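Local coordinates for protein GDP-L-fucose synthase (Campylobacter jejuni subsp. jejuni serotype O:2, PDB 7M13) that binds NADP(H) and probably acts as a GDP-sugar epimerase/reductase, serving as the GDP-D-glycero-L-gluco-heptose synthase of capsular polysaccharide biosynthesis, at residues T22-N27 with V253-M258; Y113-N118 with T164-N169; E126-G131 with N274-I279; P186-K191 with Y285-V290. All blocks are in the same frame, centred on the assembly; numbering follows the deposited sequence.

Interaction 1: residues T22-N27 with V253-M258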
# COMPACT_ATOMS: atom_id res chain seq x y z
N THR B 22 -25.24 0.14 -8.09
CA THR B 22 -26.66 0.15 -8.51
C THR B 22 -27.14 1.60 -8.54
O THR B 22 -27.86 1.99 -9.47
CB THR B 22 -27.53 -0.72 -7.60
OG1 THR B 22 -27.08 -2.07 -7.68
CG2 THR B 22 -28.98 -0.59 -7.99
N ALA B 23 -26.83 2.40 -7.51
CA ALA B 23 -27.21 3.81 -7.44
C ALA B 23 -26.59 4.61 -8.59
O ALA B 23 -27.24 5.49 -9.16
CB ALA B 23 -26.82 4.41 -6.10
N LEU B 24 -25.34 4.33 -8.96
CA LEU B 24 -24.73 5.07 -10.08
C LEU B 24 -25.44 4.71 -11.39
O LEU B 24 -25.70 5.64 -12.18
CB LEU B 24 -23.24 4.74 -10.15
CG LEU B 24 -22.39 5.56 -9.21
CD1 LEU B 24 -21.06 4.86 -9.00
CD2 LEU B 24 -22.19 6.96 -9.75
N VAL B 25 -25.69 3.43 -11.61
CA VAL B 25 -26.38 3.01 -12.86
C VAL B 25 -27.71 3.76 -12.93
O VAL B 25 -27.98 4.38 -13.96
CB VAL B 25 -26.59 1.49 -12.96
CG1 VAL B 25 -27.50 1.18 -14.15
CG2 VAL B 25 -25.31 0.70 -13.09
N GLU B 26 -28.51 3.73 -11.87
CA GLU B 26 -29.87 4.36 -11.91
C GLU B 26 -29.77 5.88 -12.09
O GLU B 26 -30.57 6.46 -12.85
CB GLU B 26 -30.65 4.00 -10.65
CG GLU B 26 -31.07 2.55 -10.63
CD GLU B 26 -31.75 2.12 -9.35
OE1 GLU B 26 -31.71 2.91 -8.35
OE2 GLU B 26 -32.29 0.99 -9.33
N ASN B 27 -28.90 6.56 -11.36
CA ASN B 27 -28.75 8.03 -11.40
C ASN B 27 -28.19 8.47 -12.77
O ASN B 27 -28.65 9.47 -13.31
CB ASN B 27 -27.89 8.52 -10.25
CG ASN B 27 -28.73 8.71 -9.02
OD1 ASN B 27 -29.42 9.73 -8.93
ND2 ASN B 27 -28.80 7.71 -8.15
N VAL B 253 -22.47 13.05 -5.91
CA VAL B 253 -21.12 13.66 -5.75
C VAL B 253 -20.15 12.97 -6.71
O VAL B 253 -19.26 13.63 -7.23
CB VAL B 253 -20.58 13.70 -4.29
CG1 VAL B 253 -20.36 12.32 -3.70
CG2 VAL B 253 -19.34 14.57 -4.20
N ALA B 254 -20.33 11.68 -6.97
CA ALA B 254 -19.46 10.98 -7.95
C ALA B 254 -19.65 11.58 -9.33
O ALA B 254 -18.65 11.87 -10.03
CB ALA B 254 -19.73 9.50 -7.90
N ILE B 255 -20.90 11.85 -9.72
CA ILE B 255 -21.15 12.46 -11.05
C ILE B 255 -20.69 13.92 -11.03
O ILE B 255 -20.08 14.42 -12.00
CB ILE B 255 -22.63 12.31 -11.45
CG1 ILE B 255 -22.98 10.83 -11.63
CG2 ILE B 255 -22.85 13.13 -12.70
CD1 ILE B 255 -24.46 10.55 -11.65
N TYR B 256 -20.92 14.64 -9.94
CA TYR B 256 -20.42 16.03 -9.84
C TYR B 256 -18.90 16.08 -10.00
O TYR B 256 -18.35 16.98 -10.65
CB TYR B 256 -20.83 16.63 -8.49
CG TYR B 256 -20.35 18.04 -8.32
CD1 TYR B 256 -21.13 19.09 -8.77
CD2 TYR B 256 -19.13 18.33 -7.73
CE1 TYR B 256 -20.69 20.39 -8.65
CE2 TYR B 256 -18.68 19.63 -7.62
CZ TYR B 256 -19.47 20.66 -8.08
OH TYR B 256 -19.05 21.97 -7.96
N THR B 257 -18.21 15.14 -9.36
CA THR B 257 -16.74 15.03 -9.47
C THR B 257 -16.38 14.84 -10.93
O THR B 257 -15.52 15.55 -11.42
CB THR B 257 -16.21 13.86 -8.62
OG1 THR B 257 -16.53 14.08 -7.25
CG2 THR B 257 -14.68 13.85 -8.63
N MET B 258 -16.98 13.87 -11.62
CA MET B 258 -16.65 13.67 -13.05
C MET B 258 -16.83 14.98 -13.81
O MET B 258 -16.00 15.31 -14.66
CB MET B 258 -17.58 12.63 -13.69
CG MET B 258 -17.28 11.25 -13.30
SD MET B 258 -15.57 10.76 -13.79
CE MET B 258 -15.76 8.99 -13.68
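Leu24 reaches across from helix 19-30 to helix 247-260 with one methyl, CD2, which lies 4.0 Å from Ala254 CB. The side chain leaves its backbone at an angle to the partner helix; with chi1 at -84°, CG stands beside the backbone N, and the branch then carries CD2 over to Ala254. The same methyl sits more loosely against Ile255, 4.4 Å from its CG1. One turn further on, Asn27 points across the gap, and its CB lies 4.2 Å from Ile255 CD1, the far end of the isoleucine chain. The two segments belong to the Rossmann-type NADP-binding domain: helix 19-30 directly follows the glycine-rich loop of the dinucleotide-binding motif, and helix 247-260 lies beside it. Their axes approach to 11.1 Å at a crossing angle of -63°, a wide separation that the leucine and isoleucine branches bridge. Phe65 of strand 63-66 touches both Leu24 and Ala254, joining the helix pair to the central sheet. The polar end of Asn27 turns back on its own helix. Its ND2 donates to Ala23 O at 2.9 Å, and Ala23 O also accepts from Asn27 N on the opposite face of the carbonyl plane. ND2 has a further partner in Asp248 OD1 near the start of helix 247-260, which fixes the amide at both helices while Asn27 CB remains against Ile255.

Interaction 2: residues Y113-N118 with T164-N169. With NAP (NADP nicotinamide-adenine-dinucleotide phosphate), chain E.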
# COMPACT_ATOMS: atom_id res chain seq x y z
N TYR B 113 -11.64 3.70 7.03
CA TYR B 113 -10.65 2.79 7.65
C TYR B 113 -9.26 3.12 7.12
O TYR B 113 -8.28 2.59 7.71
CB TYR B 113 -10.99 1.32 7.37
CG TYR B 113 -12.14 0.77 8.18
CD1 TYR B 113 -12.15 0.83 9.56
CD2 TYR B 113 -13.18 0.14 7.55
CE1 TYR B 113 -13.19 0.29 10.30
CE2 TYR B 113 -14.24 -0.41 8.27
CZ TYR B 113 -14.24 -0.32 9.65
OH TYR B 113 -15.27 -0.87 10.34
N MET B 114 -9.16 4.07 6.19
CA MET B 114 -7.84 4.51 5.65
C MET B 114 -7.23 5.58 6.57
O MET B 114 -6.09 6.01 6.30
CB MET B 114 -7.99 5.08 4.24
CG MET B 114 -8.13 6.59 4.21
SD MET B 114 -8.43 7.24 2.55
CE MET B 114 -9.31 5.86 1.82
N TYR B 115 -7.97 5.99 7.61
CA TYR B 115 -7.53 7.00 8.58
C TYR B 115 -7.12 6.35 9.89
O TYR B 115 -7.67 5.33 10.30
CB TYR B 115 -8.62 8.05 8.79
CG TYR B 115 -8.81 8.97 7.62
CD1 TYR B 115 -7.81 9.80 7.13
CD2 TYR B 115 -10.04 9.02 6.99
CE1 TYR B 115 -8.03 10.67 6.07
CE2 TYR B 115 -10.28 9.88 5.94
CZ TYR B 115 -9.27 10.69 5.46
OH TYR B 115 -9.49 11.53 4.42
N PRO B 116 -6.20 7.01 10.63
CA PRO B 116 -5.76 6.49 11.93
C PRO B 116 -6.94 6.27 12.88
O PRO B 116 -7.82 7.12 12.92
CB PRO B 116 -4.82 7.57 12.48
CG PRO B 116 -4.31 8.29 11.23
CD PRO B 116 -5.50 8.25 10.28
N GLU B 117 -6.92 5.18 13.64
CA GLU B 117 -7.99 4.84 14.61
C GLU B 117 -8.21 6.04 15.55
O GLU B 117 -9.36 6.38 15.82
CB GLU B 117 -7.56 3.59 15.37
CG GLU B 117 -8.54 3.16 16.44
CD GLU B 117 -8.25 1.78 16.99
OE1 GLU B 117 -7.08 1.39 17.01
OE2 GLU B 117 -9.21 1.12 17.41
N ASN B 118 -7.14 6.67 15.99
CA ASN B 118 -7.23 7.68 17.07
C ASN B 118 -7.12 9.09 16.48
O ASN B 118 -6.97 10.06 17.27
CB ASN B 118 -6.19 7.42 18.14
CG ASN B 118 -6.48 6.17 18.95
OD1 ASN B 118 -7.62 5.88 19.28
ND2 ASN B 118 -5.45 5.39 19.22
N THR B 164 -10.12 10.14 -5.89
CA THR B 164 -10.57 9.27 -4.79
C THR B 164 -11.54 10.06 -3.90
O THR B 164 -11.15 11.14 -3.40
CB THR B 164 -9.42 8.71 -3.94
OG1 THR B 164 -8.64 7.89 -4.83
CG2 THR B 164 -9.90 7.88 -2.79
N LEU B 165 -12.71 9.50 -3.67
CA LEU B 165 -13.72 10.01 -2.75
C LEU B 165 -13.84 9.04 -1.58
O LEU B 165 -13.97 7.83 -1.81
CB LEU B 165 -15.07 10.13 -3.46
CG LEU B 165 -15.09 10.97 -4.73
CD1 LEU B 165 -16.50 11.01 -5.33
CD2 LEU B 165 -14.59 12.39 -4.46
N VAL B 166 -13.80 9.53 -0.35
CA VAL B 166 -13.69 8.68 0.85
C VAL B 166 -14.92 8.86 1.73
O VAL B 166 -15.24 10.00 2.05
CB VAL B 166 -12.40 9.02 1.63
CG1 VAL B 166 -12.17 8.04 2.76
CG2 VAL B 166 -11.20 9.07 0.69
N LEU B 167 -15.55 7.76 2.13
CA LEU B 167 -16.77 7.79 2.98
C LEU B 167 -16.64 6.80 4.13
O LEU B 167 -15.74 5.94 4.12
CB LEU B 167 -18.01 7.49 2.14
CG LEU B 167 -18.05 6.13 1.44
CD1 LEU B 167 -19.47 5.60 1.43
CD2 LEU B 167 -17.53 6.23 0.02
N ASN B 168 -17.56 6.91 5.08
CA ASN B 168 -17.58 6.04 6.27
C ASN B 168 -18.65 4.95 6.22
O ASN B 168 -18.31 3.81 6.50
CB ASN B 168 -17.76 6.90 7.52
CG ASN B 168 -16.44 7.53 7.92
OD1 ASN B 168 -15.42 6.84 7.95
ND2 ASN B 168 -16.48 8.80 8.32
N ASN B 169 -19.92 5.28 5.96
CA ASN B 169 -21.01 4.27 5.99
C ASN B 169 -22.00 4.60 4.90
O ASN B 169 -22.55 5.69 4.91
CB ASN B 169 -21.77 4.20 7.33
CG ASN B 169 -20.92 3.77 8.49
OD1 ASN B 169 -20.59 2.59 8.62
ND2 ASN B 169 -20.52 4.75 9.29
PA NAP E . -20.73 -3.69 -2.39
O1A NAP E . -20.05 -4.55 -1.36
O2A NAP E . -22.21 -3.46 -2.22
O5B NAP E . -20.54 -4.25 -3.84
C5B NAP E . -19.25 -4.63 -4.31
C4B NAP E . -19.44 -5.19 -5.69
O4B NAP E . -18.12 -5.49 -6.21
C3B NAP E . -20.25 -6.50 -5.74
O3B NAP E . -21.32 -6.36 -6.67
C2B NAP E . -19.21 -7.54 -6.14
O2B NAP E . -19.72 -8.56 -7.01
C1B NAP E . -18.20 -6.70 -6.92
N9A NAP E . -16.90 -7.33 -6.95
C8A NAP E . -16.10 -7.65 -5.90
N7A NAP E . -15.02 -8.32 -6.24
C5A NAP E . -15.13 -8.47 -7.61
C6A NAP E . -14.31 -9.10 -8.55
N6A NAP E . -13.19 -9.77 -8.25
N1A NAP E . -14.72 -9.06 -9.84
C2A NAP E . -15.85 -8.42 -10.14
N3A NAP E . -16.71 -7.79 -9.33
C4A NAP E . -16.29 -7.86 -8.06
O3 NAP E . -19.99 -2.27 -2.44
PN NAP E . -20.48 -0.89 -1.86
O1N NAP E . -20.92 -1.09 -0.46
O2N NAP E . -21.42 -0.32 -2.85
O5D NAP E . -19.10 -0.06 -1.87
C5D NAP E . -18.74 0.73 -2.98
C4D NAP E . -17.43 1.40 -2.66
O4D NAP E . -17.60 2.29 -1.53
C3D NAP E . -16.29 0.44 -2.29
O3D NAP E . -15.03 0.94 -2.77
C2D NAP E . -16.36 0.46 -0.79
O2D NAP E . -15.16 0.02 -0.15
C1D NAP E . -16.67 1.92 -0.52
N1N NAP E . -17.25 2.10 0.84
C2N NAP E . -18.44 1.52 1.19
C3N NAP E . -18.90 1.62 2.46
C7N NAP E . -20.18 1.00 2.91
O7N NAP E . -20.62 1.28 4.04
N7N NAP E . -20.79 0.17 2.07
C4N NAP E . -18.17 2.40 3.44
C5N NAP E . -16.95 3.02 2.98
C6N NAP E . -16.51 2.80 1.78
P2B NAP E . -20.58 -9.79 -6.41
O1X NAP E . -21.92 -9.18 -6.14
O2X NAP E . -19.89 -10.35 -5.24
O3X NAP E . -20.59 -10.81 -7.57
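Met114 meets Val166 tip to tip, its sulfur and terminal methyl set against both branches of the valine. CE lies 3.7 Å from Val166 CG1, and SD is 3.8 Å from Val166 CG2, so the thioether straddles the fork rather than meeting one methyl. A bend at chi3, 30°, swings CE toward the valine methyls. Val166 CG1 extends anti to its backbone N (chi1 -172°) and also meets the neighbouring aromatic side chain, lying 4.1 Å from Tyr115 CE2 in an oblique approach. Met114 CG in turn sits over the centre of one face of the Tyr115 ring, so methionine, tyrosine and valine form a continuous apolar group. The ring's hydroxyl is held by Asn278 OD1 on the neighbouring strand. Strand 162-171 is a parallel strand of the Rossmann sheet, and the loop of residues 113-118 follows strand 105-111; Met114 also touches Lys144, which binds the cofactor. Beyond Val166 the strand runs to the nicotinamide. Leu167 points away from the loop and lays CG 3.6 Å from C5N of the NADP, while Asn168 O lies 3.4 Å from C4N, the hydride-carrying carbon of nicotinamide cofactors. The contact between the two segments has no polar pair, which implies that dispersion and burial account for it, while hydrogen bonds and the cofactor lie around it.

Interaction 3: residues E126-G131 with N274-I279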
# COMPACT_ATOMS: atom_id res chain seq x y z
N GLU B 126 -5.91 15.36 5.43
CA GLU B 126 -4.50 15.43 5.81
C GLU B 126 -4.19 14.50 6.97
O GLU B 126 -3.00 14.41 7.30
CB GLU B 126 -4.12 16.86 6.21
CG GLU B 126 -4.15 17.84 5.06
CD GLU B 126 -5.49 18.54 4.82
OE1 GLU B 126 -5.46 19.54 4.04
OE2 GLU B 126 -6.55 18.11 5.37
N TYR B 127 -5.17 13.83 7.59
CA TYR B 127 -4.90 12.91 8.72
C TYR B 127 -4.41 11.55 8.21
O TYR B 127 -4.03 10.72 9.03
CB TYR B 127 -6.14 12.78 9.61
CG TYR B 127 -6.54 14.05 10.33
CD1 TYR B 127 -5.76 15.19 10.31
CD2 TYR B 127 -7.75 14.09 11.01
CE1 TYR B 127 -6.13 16.34 11.02
CE2 TYR B 127 -8.14 15.23 11.69
CZ TYR B 127 -7.35 16.35 11.68
OH TYR B 127 -7.76 17.49 12.34
N LEU B 128 -4.42 11.31 6.90
CA LEU B 128 -3.76 10.12 6.33
C LEU B 128 -2.35 9.99 6.92
O LEU B 128 -1.58 10.98 6.88
CB LEU B 128 -3.78 10.25 4.81
CG LEU B 128 -3.03 9.16 4.07
CD1 LEU B 128 -3.53 7.80 4.46
CD2 LEU B 128 -3.12 9.38 2.56
N PHE B 129 -1.96 8.77 7.35
CA PHE B 129 -0.63 8.40 7.88
C PHE B 129 -0.31 9.05 9.23
O PHE B 129 0.84 8.83 9.75
CB PHE B 129 0.47 8.68 6.85
CG PHE B 129 0.60 7.68 5.73
CD1 PHE B 129 0.47 6.32 5.92
CD2 PHE B 129 0.87 8.13 4.46
CE1 PHE B 129 0.64 5.44 4.85
CE2 PHE B 129 1.01 7.25 3.40
CZ PHE B 129 0.94 5.91 3.60
N GLN B 130 -1.27 9.65 9.90
CA GLN B 130 -0.99 10.25 11.24
C GLN B 130 -1.35 9.26 12.36
O GLN B 130 -2.11 9.62 13.33
CB GLN B 130 -1.72 11.59 11.36
CG GLN B 130 -1.46 12.54 10.21
CD GLN B 130 0.01 12.76 10.00
OE1 GLN B 130 0.73 13.09 10.94
NE2 GLN B 130 0.46 12.57 8.77
N GLY B 131 -0.87 8.02 12.26
CA GLY B 131 -0.99 7.04 13.34
C GLY B 131 -1.53 5.70 12.86
O GLY B 131 -1.97 5.62 11.69
N ASN B 274 -2.34 14.18 -0.36
CA ASN B 274 -3.65 14.17 0.30
C ASN B 274 -4.67 14.84 -0.63
O ASN B 274 -5.50 15.66 -0.18
CB ASN B 274 -3.57 14.83 1.67
CG ASN B 274 -2.68 14.03 2.61
OD1 ASN B 274 -2.72 12.81 2.64
ND2 ASN B 274 -1.87 14.73 3.40
N THR B 275 -4.65 14.44 -1.89
CA THR B 275 -5.60 14.95 -2.91
C THR B 275 -6.87 14.13 -3.01
O THR B 275 -7.69 14.44 -3.90
CB THR B 275 -4.92 15.09 -4.26
OG1 THR B 275 -4.42 13.83 -4.70
CG2 THR B 275 -3.84 16.14 -4.24
N HIS B 276 -7.03 13.11 -2.17
CA HIS B 276 -8.33 12.46 -1.98
C HIS B 276 -9.32 13.45 -1.38
O HIS B 276 -8.89 14.51 -0.84
CB HIS B 276 -8.20 11.21 -1.12
CG HIS B 276 -7.59 11.41 0.21
ND1 HIS B 276 -6.25 11.59 0.37
CD2 HIS B 276 -8.16 11.48 1.44
CE1 HIS B 276 -6.00 11.76 1.67
NE2 HIS B 276 -7.16 11.70 2.34
N ILE B 277 -10.61 13.15 -1.48
CA ILE B 277 -11.67 14.08 -0.98
C ILE B 277 -12.62 13.28 -0.12
O ILE B 277 -13.24 12.34 -0.61
CB ILE B 277 -12.44 14.70 -2.15
CG1 ILE B 277 -11.55 15.17 -3.31
CG2 ILE B 277 -13.35 15.79 -1.64
CD1 ILE B 277 -12.34 15.52 -4.54
N ASN B 278 -12.87 13.76 1.08
CA ASN B 278 -13.90 13.13 1.93
C ASN B 278 -15.30 13.52 1.40
O ASN B 278 -15.50 14.65 0.98
CB ASN B 278 -13.81 13.61 3.36
CG ASN B 278 -12.55 13.18 4.04
OD1 ASN B 278 -11.93 12.18 3.67
ND2 ASN B 278 -12.19 13.94 5.09
N ILE B 279 -16.22 12.57 1.44
CA ILE B 279 -17.63 12.86 1.09
C ILE B 279 -18.48 12.38 2.26
O ILE B 279 -18.04 11.55 3.06
CB ILE B 279 -18.03 12.23 -0.27
CG1 ILE B 279 -17.95 10.71 -0.29
CG2 ILE B 279 -17.23 12.87 -1.39
CD1 ILE B 279 -18.52 10.07 -1.54
O HOH W 1 -6.60 18.07 1.51
O HOH W 2 -0.65 13.36 5.71
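Asn274, just before strand 277-278, a parallel neighbour of strand 162-171 in the Rossmann sheet, meets the loop of residues 126-131, which makes a type II beta turn from Tyr127 to Gln130. Direct contact here is by van der Waals packing. The Asn274 amide lies against the start of the loop: ND2 lies 3.6 Å from Glu126 CA, while OD1 is 3.5 Å from Leu128 CD2. A chi1 of 175° stretches Leu128 away from its own N, and this brings CD2 across to the imidazole of His276 as well, 3.8 Å from CE1 and oblique to the ring. Asn274 OD1 lies in the plane of that ring at its edge, so the leucine methyl rests on the junction where the amide oxygen meets the ring edge. Outside the two segments, Leu128 packs on Ile145 of helix 138-158 and on Tyr138 of the second subunit, which places the turn at the dimer interface. Hydrogen bonding across the contact runs through two waters. One accepts from Asn274 ND2 at 2.9 Å and lies 2.8 Å from Leu128 O, to which it donates. A second donates to Asn274 O and has a weak bond to Glu126 OE1, with more acceptors near it than it has protons, so this link is loose. Within the turn itself, Gln130 N bonds to Tyr127 O at 3.1 Å. The Gln130 side chain also folds back, its amide nearly coplanar with the bond, to give NE2 a 3.2 Å hydrogen bond to Leu128 O.

Interaction 4: residues P186-K191 with Y285-V290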
# COMPACT_ATOMS: atom_id res chain seq x y z
N PRO B 186 -28.91 -0.42 6.87
CA PRO B 186 -29.83 -1.39 6.27
C PRO B 186 -30.24 -2.50 7.24
O PRO B 186 -31.42 -2.84 7.23
CB PRO B 186 -29.05 -1.94 5.07
CG PRO B 186 -28.17 -0.76 4.68
CD PRO B 186 -27.74 -0.18 6.01
N ALA B 187 -29.32 -3.00 8.06
CA ALA B 187 -29.57 -4.10 9.03
C ALA B 187 -30.45 -3.59 10.16
O ALA B 187 -31.36 -4.33 10.57
CB ALA B 187 -28.28 -4.64 9.59
N LEU B 188 -30.19 -2.38 10.66
CA LEU B 188 -31.03 -1.75 11.70
C LEU B 188 -32.47 -1.65 11.19
O LEU B 188 -33.39 -2.05 11.93
CB LEU B 188 -30.44 -0.37 12.05
CG LEU B 188 -31.01 0.28 13.31
CD1 LEU B 188 -30.90 -0.64 14.51
CD2 LEU B 188 -30.27 1.59 13.58
N LEU B 189 -32.68 -1.15 9.97
CA LEU B 189 -34.03 -1.03 9.37
C LEU B 189 -34.66 -2.43 9.40
O LEU B 189 -35.83 -2.53 9.83
CB LEU B 189 -33.95 -0.48 7.95
CG LEU B 189 -35.29 -0.29 7.25
CD1 LEU B 189 -36.18 0.66 8.04
CD2 LEU B 189 -35.10 0.22 5.83
N ARG B 190 -33.90 -3.46 9.01
CA ARG B 190 -34.45 -4.83 8.91
C ARG B 190 -34.77 -5.36 10.31
O ARG B 190 -35.79 -6.06 10.44
CB ARG B 190 -33.52 -5.81 8.19
CG ARG B 190 -34.22 -7.10 7.80
CD ARG B 190 -33.44 -7.94 6.80
NE ARG B 190 -34.05 -9.25 6.59
CZ ARG B 190 -33.49 -10.22 5.88
NH1 ARG B 190 -34.12 -11.38 5.75
NH2 ARG B 190 -32.32 -10.04 5.30
N LYS B 191 -33.93 -5.06 11.30
CA LYS B 191 -34.14 -5.53 12.70
C LYS B 191 -35.48 -5.00 13.23
O LYS B 191 -36.25 -5.78 13.83
CB LYS B 191 -33.01 -5.06 13.62
CG LYS B 191 -31.73 -5.88 13.56
CD LYS B 191 -30.74 -5.56 14.67
CE LYS B 191 -31.34 -5.67 16.06
NZ LYS B 191 -30.30 -5.71 17.13
N TYR B 285 -24.59 10.82 14.24
CA TYR B 285 -25.72 10.47 15.13
C TYR B 285 -25.26 9.36 16.06
O TYR B 285 -24.54 8.44 15.63
CB TYR B 285 -26.92 10.01 14.31
CG TYR B 285 -27.52 11.07 13.42
CD1 TYR B 285 -28.60 11.82 13.84
CD2 TYR B 285 -27.04 11.31 12.15
CE1 TYR B 285 -29.20 12.75 13.02
CE2 TYR B 285 -27.60 12.25 11.32
CZ TYR B 285 -28.69 12.99 11.75
OH TYR B 285 -29.28 13.92 10.94
N SER B 286 -25.74 9.38 17.31
CA SER B 286 -25.60 8.23 18.22
C SER B 286 -26.47 7.09 17.68
O SER B 286 -27.47 7.36 16.99
CB SER B 286 -25.98 8.58 19.64
OG SER B 286 -27.37 8.80 19.73
N ILE B 287 -26.09 5.86 17.98
CA ILE B 287 -26.89 4.65 17.65
C ILE B 287 -28.27 4.78 18.32
O ILE B 287 -29.26 4.38 17.72
CB ILE B 287 -26.15 3.34 18.00
CG1 ILE B 287 -26.94 2.12 17.54
CG2 ILE B 287 -25.79 3.26 19.48
CD1 ILE B 287 -27.30 2.14 16.07
N LYS B 288 -28.37 5.44 19.47
CA LYS B 288 -29.70 5.68 20.09
C LYS B 288 -30.55 6.52 19.14
O LYS B 288 -31.72 6.14 18.89
CB LYS B 288 -29.58 6.39 21.44
CG LYS B 288 -30.89 6.78 22.09
CD LYS B 288 -30.76 7.10 23.56
CE LYS B 288 -29.69 8.14 23.85
NZ LYS B 288 -29.70 8.51 25.28
N GLU B 289 -30.01 7.63 18.62
CA GLU B 289 -30.77 8.58 17.77
C GLU B 289 -31.17 7.87 16.47
O GLU B 289 -32.30 8.06 16.02
CB GLU B 289 -29.93 9.83 17.46
CG GLU B 289 -29.71 10.71 18.68
CD GLU B 289 -28.62 11.77 18.59
OE1 GLU B 289 -28.70 12.77 19.34
OE2 GLU B 289 -27.68 11.60 17.79
N VAL B 290 -30.27 7.11 15.86
CA VAL B 290 -30.56 6.39 14.59
C VAL B 290 -31.62 5.32 14.86
O VAL B 290 -32.57 5.24 14.06
CB VAL B 290 -29.29 5.77 13.99
CG1 VAL B 290 -29.61 4.98 12.72
CG2 VAL B 290 -28.27 6.84 13.70
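Packing between two helices, 184-199 and 287-298, makes this contact in the part of the protein where the predicted substrate-binding residues lie, and the second helix opens with a capping box. Leu188 carries it from the first helix. With chi1 at -168°, its CG lies across from the backbone N and the side chain extends outward, so that a single methyl, CD2, rests against both Ile287 and Val290, residues one turn apart on the partner helix. CD2 lies 3.6 Å from Val290 CG1 and 3.9 Å from Ile287 CD1; the leucine chain runs at a slant to both. Ile287 does not start out pointing at the other segment, but its extended CG1 branch brings CD1 over to the leucine; Val290 offers CG1 alone. Further along the same helix Val294 also touches Leu188, and Ile234 of strand 231-235 lies against it from the small parallel sheet, so the leucine is buried among aliphatic groups. Two residues predicted to bind substrate are close by: Lys191, one turn after Leu188, whose NZ is held by the carbonyls of Phe225 and Glu233, and Arg242, whose side chain lies near that of Ile287. At the start of helix 287-298, Ser286 and Glu289 exchange bonds. Glu289 N donates to Ser286 OG at 3.1 Å, which caps the first turn that presents Ile287 and Val290. In return Ser286 N reaches Glu289 OE2 at 3.0 Å, from above the carboxylate plane.

Interactions 1, 2 and 3 belong to the Rossmann domain, whereas interaction 4 lies about 20 Å or more from each of them, centre to centre. The closest pair is 2 and 3: strands 162-171 and 277-278 are neighbours in one sheet, with a probable backbone hydrogen bond from Ile279 N to Val166 O, 2.8 Å. Interaction 1 joins both through packing, Ala254 on Leu165 and Val253 on Ile279. All four are largely buried. Interactions 1, 2 and 4 meet through aliphatic, thioether or aromatic carbon; interaction 3 alone has an exposed touching residue, the glutamate, lies at the second subunit, and adds bridging waters. Among the four, segment 164-169 touches the nicotinamide.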